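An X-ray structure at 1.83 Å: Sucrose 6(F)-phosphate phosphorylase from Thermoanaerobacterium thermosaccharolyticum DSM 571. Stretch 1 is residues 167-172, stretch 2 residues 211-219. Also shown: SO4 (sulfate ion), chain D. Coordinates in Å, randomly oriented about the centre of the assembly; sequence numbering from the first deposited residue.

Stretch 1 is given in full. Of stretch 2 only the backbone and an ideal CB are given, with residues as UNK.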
# COMPACT_ATOMS: atom_id res chain seq x y z
N VAL A 167 -27.36 -0.99 -6.06
CA VAL A 167 -26.42 0.06 -5.70
C VAL A 167 -25.04 -0.36 -6.20
O VAL A 167 -24.73 -1.55 -6.32
CB VAL A 167 -26.37 0.35 -4.18
CG1 VAL A 167 -27.74 0.80 -3.69
CG2 VAL A 167 -25.88 -0.86 -3.42
N TRP A 168 -24.21 0.64 -6.47
CA TRP A 168 -22.88 0.38 -7.01
C TRP A 168 -22.00 -0.29 -5.97
O TRP A 168 -21.94 0.13 -4.81
CB TRP A 168 -22.26 1.69 -7.49
CG TRP A 168 -21.33 1.53 -8.64
CD1 TRP A 168 -19.96 1.51 -8.61
CD2 TRP A 168 -21.70 1.34 -10.01
NE1 TRP A 168 -19.46 1.33 -9.88
CE2 TRP A 168 -20.51 1.22 -10.75
CE3 TRP A 168 -22.93 1.26 -10.67
CZ2 TRP A 168 -20.52 1.03 -12.14
CZ3 TRP A 168 -22.93 1.07 -12.04
CH2 TRP A 168 -21.73 0.96 -12.76
N THR A 169 -21.31 -1.36 -6.39
CA THR A 169 -20.36 -2.08 -5.53
C THR A 169 -19.20 -2.46 -6.44
O THR A 169 -19.28 -3.46 -7.16
CB THR A 169 -21.00 -3.29 -4.86
OG1 THR A 169 -21.47 -4.22 -5.85
CG2 THR A 169 -22.17 -2.86 -3.99
N THR A 170 -18.13 -1.65 -6.42
CA THR A 170 -16.97 -1.91 -7.26
C THR A 170 -16.29 -3.21 -6.88
O THR A 170 -15.83 -3.96 -7.76
CB THR A 170 -15.98 -0.75 -7.15
OG1 THR A 170 -16.55 0.44 -7.70
CG2 THR A 170 -14.68 -1.06 -7.87
N PHE A 171 -16.18 -3.49 -5.59
CA PHE A 171 -15.48 -4.65 -5.07
C PHE A 171 -16.43 -5.57 -4.32
O PHE A 171 -17.51 -5.15 -3.88
CB PHE A 171 -14.35 -4.23 -4.12
CG PHE A 171 -13.36 -3.30 -4.72
CD1 PHE A 171 -12.36 -3.79 -5.55
CD2 PHE A 171 -13.42 -1.94 -4.48
CE1 PHE A 171 -11.43 -2.94 -6.10
CE2 PHE A 171 -12.49 -1.08 -5.04
CZ PHE A 171 -11.50 -1.58 -5.86
N GLY A 172 -16.02 -6.81 -4.15
CA GLY A 172 -16.76 -7.74 -3.32
C GLY A 172 -16.70 -9.14 -3.87
O GLY A 172 -17.13 -9.40 -4.99
N UNK A 211 -7.48 4.52 0.28
CA UNK A 211 -7.63 3.23 -0.37
C UNK A 211 -8.51 3.35 -1.61
O UNK A 211 -9.57 3.98 -1.57
CB UNK A 211 -8.22 2.21 0.60
N UNK A 212 -8.06 2.75 -2.71
CA UNK A 212 -8.87 2.62 -3.92
C UNK A 212 -9.38 3.98 -4.39
O UNK A 212 -10.46 4.09 -4.97
CB UNK A 212 -10.05 1.67 -3.67
N UNK A 213 -8.59 5.04 -4.17
CA UNK A 213 -9.07 6.38 -4.49
C UNK A 213 -9.35 6.52 -5.98
O UNK A 213 -10.24 7.28 -6.38
CB UNK A 213 -8.05 7.43 -4.04
N UNK A 214 -8.66 5.75 -6.82
CA UNK A 214 -8.88 5.86 -8.25
C UNK A 214 -10.29 5.52 -8.68
O UNK A 214 -10.68 5.87 -9.80
CB UNK A 214 -7.90 4.95 -8.99
N UNK A 215 -11.08 4.86 -7.83
CA UNK A 215 -12.40 4.39 -8.20
C UNK A 215 -13.54 5.33 -7.80
O UNK A 215 -14.69 5.04 -8.12
CB UNK A 215 -12.63 3.02 -7.57
N UNK A 216 -13.25 6.45 -7.14
CA UNK A 216 -14.33 7.20 -6.51
C UNK A 216 -15.23 7.92 -7.52
O UNK A 216 -16.40 8.18 -7.20
CB UNK A 216 -13.74 8.22 -5.53
N UNK A 217 -14.75 8.23 -8.72
CA UNK A 217 -15.57 8.92 -9.72
C UNK A 217 -16.14 7.90 -10.69
O UNK A 217 -15.39 7.21 -11.40
CB UNK A 217 -14.76 9.98 -10.47
N UNK A 218 -17.46 7.83 -10.74
CA UNK A 218 -18.17 7.03 -11.74
C UNK A 218 -18.74 7.98 -12.78
O UNK A 218 -19.36 8.99 -12.44
CB UNK A 218 -19.27 6.18 -11.10
N UNK A 219 -18.50 7.67 -14.05
CA UNK A 219 -19.06 8.46 -15.14
C UNK A 219 -19.37 7.53 -16.30
O UNK A 219 -18.46 6.87 -16.81
CB UNK A 219 -18.10 9.57 -15.57
S SO4 D . -6.85 -2.64 -7.44
O1 SO4 D . -6.87 -1.45 -8.31
O2 SO4 D . -7.76 -3.67 -7.95
O3 SO4 D . -5.49 -3.16 -7.41
O4 SO4 D . -7.28 -2.28 -6.10

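Stretch 2 passes alongside stretch 1 as an irregular segment, its CA atoms nearest at position 215, 7.8 Å from the CA of Thr170, and at position 218, 9.4 Å from the CA of Trp168. Three of its nine positions touch stretch 1.

At position 211 the CA-to-CB bond runs sideways to stretch 1, and no atom of that stretch lies within 5.5 Å of the ideal CB. Many residues would fit. It is Asp211, whose carboxylate is hydrogen-bonded outside the two stretches.

Position 212 is more restrictive. Its CB points toward stretch 1, with the ideal CB 3.9 Å from Phe171 CE2, so a small apolar group would already be in contact with the ring. The backbone angles of 54/33 are left-handed, a region that glycine, asparagine and aspartate enter most readily. The residue is Ala212: its methyl reaches the phenylalanine with CB 3.9 Å from Phe171 CE2, while its carbonyl O accepts a 3.0 Å hydrogen bond from the backbone N of position 215.

Positions 213 and 214 have helical backbone angles and ideal CB atoms out of reach of stretch 1, which therefore selects nothing here. They are Val213 and Gly214; the phi/psi of the latter, -62/-16, does not demand glycine.

At position 215 the CB again points toward stretch 1, but the ideal CB is still 4.6 Å from Thr170 CG2 and 4.8 Å from Phe171 CE2. Between them, a threonine methyl and an aromatic ring offer an apolar surface suited to leucine, methionine or an aromatic residue. The sulfate lies farther on in the direction of the phenylalanine, so a long side chain ending in a donor could use it as well. Tyr215 does both. With chi1 at -66° (m), its ring presents a face to the edge of Phe171, the centroids 5.1 Å apart and the planes at 75°; the closest atoms are Tyr215 CE2 and Phe171 CZ, at 3.7 Å. Thr170 CG2 packs 3.8 Å from Tyr215 CD1, and the phenol OH donates a 2.8 Å hydrogen bond to O1 of the sulfate, probably a crystallisation component.

Position 216 directs its CB away from stretch 1 and position 217 is out of reach, leaving both choices open; they are Val216 and Ile217.

Position 218 points toward stretch 1, its ideal CB 5.0 Å from Trp168 NE1. A broad indole lies ahead, with Thr170 beyond it, so a long, flexible chain with methylenes to lay on the ring would suit, as would a bulky apolar one. Lys218 takes the first course. Its CG sits over the face of the five-membered ring, 4.1 Å from the centroid, in a CH-pi contact, and CE approaches Trp168 CD1 at 3.4 Å. The chain then turns its amine back to its own stretch, where Lys218 NZ donates a 2.7 Å hydrogen bond to Tyr215 O.

Position 219 lies out of reach; Lys219 extends elsewhere.

Stretch 2 211-219: DAVGYVIKK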
# COMPACT_ATOMS: atom_id res chain seq x y z
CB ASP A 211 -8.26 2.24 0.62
CG ASP A 211 -8.58 0.91 -0.03
OD1 ASP A 211 -7.64 0.19 -0.42
OD2 ASP A 211 -9.78 0.56 -0.13
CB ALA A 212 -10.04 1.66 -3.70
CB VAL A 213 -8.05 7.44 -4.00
CG1 VAL A 213 -6.75 7.36 -4.78
CG2 VAL A 213 -8.67 8.84 -4.08
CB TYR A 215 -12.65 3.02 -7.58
CG TYR A 215 -11.74 1.96 -8.13
CD1 TYR A 215 -12.07 1.28 -9.29
CD2 TYR A 215 -10.52 1.68 -7.52
CE1 TYR A 215 -11.24 0.32 -9.81
CE2 TYR A 215 -9.67 0.72 -8.05
CZ TYR A 215 -10.04 0.04 -9.19
OH TYR A 215 -9.22 -0.91 -9.74
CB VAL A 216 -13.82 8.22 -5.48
CG1 VAL A 216 -13.11 7.50 -4.33
CG2 VAL A 216 -12.92 9.30 -6.11
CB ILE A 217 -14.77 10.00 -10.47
CG1 ILE A 217 -14.19 11.04 -9.50
CG2 ILE A 217 -15.66 10.68 -11.53
CD1 ILE A 217 -15.23 11.74 -8.62
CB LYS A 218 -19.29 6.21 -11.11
CG LYS A 218 -18.82 4.98 -10.32
CD LYS A 218 -18.06 5.38 -9.07
CE LYS A 218 -17.89 4.19 -8.15
NZ LYS A 218 -17.04 4.51 -6.98
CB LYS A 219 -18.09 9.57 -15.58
CG LYS A 219 -18.65 10.51 -16.65
CD LYS A 219 -17.58 11.46 -17.17
CE LYS A 219 -17.43 12.68 -16.27
NZ LYS A 219 -16.68 13.79 -16.94
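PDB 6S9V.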